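Local coordinates for glyoxalase-related enzyme, AraC type (Clostridium phytofermentans, PDB 3BT3), which is of unproven function but belongs to the glyoxalase-related VOC superfamily, whose members often bind metals or small ligands, and is classed with AraC-type transcription regulators, at the interface of chains A and B. Numbering follows the deposited sequence. Chains: chain A/B, Glyoxalase-related enzyme, AraC type.

The interface of chains A and B. Residues chain A 43, 45, 100, 103-104, 107; chain B 15-16, 18.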
loop_
_atom_site.group_PDB
_atom_site.type_symbol
_atom_site.label_atom_id
_atom_site.label_comp_id
_atom_site.label_asym_id
_atom_site.label_seq_id
_atom_site.Cartn_x
_atom_site.Cartn_y
_atom_site.Cartn_z
ATOM N N LEU A 43 13.527 -1.813 -11.985
ATOM C CA LEU A 43 13.779 -1.355 -10.629
ATOM C C LEU A 43 14.739 -2.244 -9.853
ATOM O O LEU A 43 15.167 -1.888 -8.755
ATOM C CB LEU A 43 12.466 -1.234 -9.856
ATOM C CG LEU A 43 11.490 -0.151 -10.313
ATOM C CD1 LEU A 43 10.366 -0.035 -9.284
ATOM C CD2 LEU A 43 12.216 1.191 -10.467
ATOM N N TRP A 45 14.038 -5.189 -8.573
ATOM C CA TRP A 45 13.324 -5.886 -7.508
ATOM C C TRP A 45 13.224 -7.387 -7.809
ATOM O O TRP A 45 13.707 -7.862 -8.832
ATOM C CB TRP A 45 11.914 -5.314 -7.364
ATOM C CG TRP A 45 11.852 -3.960 -6.747
ATOM C CD1 TRP A 45 12.780 -2.959 -6.857
ATOM C CD2 TRP A 45 10.770 -3.421 -5.977
ATOM N NE1 TRP A 45 12.338 -1.834 -6.205
ATOM C CE2 TRP A 45 11.106 -2.089 -5.659
ATOM C CE3 TRP A 45 9.546 -3.936 -5.528
ATOM C CZ2 TRP A 45 10.263 -1.263 -4.915
ATOM C CZ3 TRP A 45 8.708 -3.116 -4.788
ATOM C CH2 TRP A 45 9.071 -1.792 -4.488
ATOM N N GLY A 100 19.054 6.998 -1.652
ATOM C CA GLY A 100 19.851 6.851 -2.857
ATOM C C GLY A 100 18.980 7.145 -4.060
ATOM O O GLY A 100 18.936 6.369 -5.016
ATOM N N ALA A 103 20.886 7.242 -7.297
ATOM C CA ALA A 103 21.239 5.909 -7.752
ATOM C C ALA A 103 20.020 5.273 -8.426
ATOM O O ALA A 103 20.153 4.634 -9.465
ATOM C CB ALA A 103 21.708 5.049 -6.577
ATOM N N LEU A 104 18.835 5.450 -7.846
ATOM C CA LEU A 104 17.634 4.873 -8.443
ATOM C C LEU A 104 17.405 5.379 -9.861
ATOM O O LEU A 104 17.239 4.593 -10.791
ATOM C CB LEU A 104 16.388 5.191 -7.613
ATOM C CG LEU A 104 15.066 4.845 -8.317
ATOM C CD1 LEU A 104 15.009 3.365 -8.583
ATOM C CD2 LEU A 104 13.882 5.262 -7.464
ATOM N N TYR A 107 19.837 3.973 -12.244
ATOM C CA TYR A 107 19.601 2.550 -12.469
ATOM C C TYR A 107 18.485 2.355 -13.493
ATOM O O TYR A 107 18.636 1.609 -14.456
ATOM C CB TYR A 107 19.215 1.869 -11.162
ATOM C CG TYR A 107 19.200 0.363 -11.240
ATOM C CD1 TYR A 107 20.389 -0.356 -11.353
ATOM C CD2 TYR A 107 18.001 -0.349 -11.160
ATOM C CE1 TYR A 107 20.389 -1.744 -11.376
ATOM C CE2 TYR A 107 17.989 -1.739 -11.183
ATOM C CZ TYR A 107 19.188 -2.432 -11.288
ATOM O OH TYR A 107 19.194 -3.811 -11.276
ATOM N N GLU B 15 18.028 -4.254 -6.318
ATOM C CA GLU B 15 18.405 -3.036 -7.096
ATOM C C GLU B 15 19.905 -2.771 -7.022
ATOM O O GLU B 15 20.703 -3.705 -6.873
ATOM C CB GLU B 15 17.647 -1.820 -6.567
ATOM C CG GLU B 15 17.667 -1.652 -5.062
ATOM C CD GLU B 15 16.644 -2.519 -4.356
ATOM O OE1 GLU B 15 16.446 -2.335 -3.136
ATOM O OE2 GLU B 15 16.035 -3.387 -5.010
ATOM N N ARG B 16 20.289 -1.505 -7.149
ATOM C CA ARG B 16 21.694 -1.146 -7.058
ATOM C C ARG B 16 21.864 0.318 -6.679
ATOM O O ARG B 16 21.462 1.221 -7.417
ATOM C CB ARG B 16 22.422 -1.420 -8.375
ATOM C CG ARG B 16 23.941 -1.441 -8.224
ATOM C CD ARG B 16 24.477 -2.864 -8.073
ATOM N NE ARG B 16 23.765 -3.646 -7.064
ATOM C CZ ARG B 16 23.751 -3.367 -5.763
ATOM N NH1 ARG B 16 24.417 -2.319 -5.298
ATOM N NH2 ARG B 16 23.064 -4.136 -4.925
ATOM N N TYR B 18 20.444 1.755 -4.109
ATOM C CA TYR B 18 19.322 2.293 -3.351
ATOM C C TYR B 18 18.511 1.234 -2.608
ATOM O O TYR B 18 18.472 0.074 -3.003
ATOM C CB TYR B 18 18.409 3.089 -4.288
ATOM C CG TYR B 18 17.394 2.255 -5.040
ATOM C CD1 TYR B 18 16.177 1.902 -4.444
ATOM C CD2 TYR B 18 17.643 1.821 -6.341
ATOM C CE1 TYR B 18 15.239 1.140 -5.123
ATOM C CE2 TYR B 18 16.707 1.056 -7.031
ATOM C CZ TYR B 18 15.509 0.720 -6.417
ATOM O OH TYR B 18 14.578 -0.029 -7.087
HETATM O O HOH W 1 22.488 2.883 -9.606
#
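B:Tyr18 lays its ring under A:Leu104 and points its hydroxyl at A:Leu43 and A:Trp45. The hydroxyl OH donates to the backbone carbonyl O of A:Leu43 at 2.6 Å, in the carbonyl plane and on a lone pair (135° at the oxygen). The same OH accepts the indole N-H of A:Trp45, NE1 lying 3.0 Å away; the phenol oxygen lies at the indole edge, in its plane, though the bond is bent (137° at the hydrogen). Gripped by these two bonds, the hydroxyl should have its O-H direction set.

Behind the tip the packing is tight. The methyl CD1 of A:Leu104 lies over one ring face, 3.7 Å from the ring centroid of B:Tyr18, while CG of B:Glu15 covers the opposite face, 3.4 Å above the plane. Clamped on both faces, the ring is limited in turning about its CB-CG bond.

Toward B:Arg16 the contact is looser. Its backbone N stands 4.2 Å above the centre of the A:Tyr107 ring, and CB comes down outside the CE1 corner, 3.6 Å from CE1. The side chain then bends at chi2 and chi3, carrying the guanidinium away. Here a water links the carbonyl O of A:Ala103 to that of B:Arg16.

The N-terminal segment of chain B, leading into strand 19-22, lies against helix 101-110 of chain A and the loop between helix 32-41 and strand 46-52; the two-fold axis repeats the contact with the chains exchanged, perhaps stabilising a dimer.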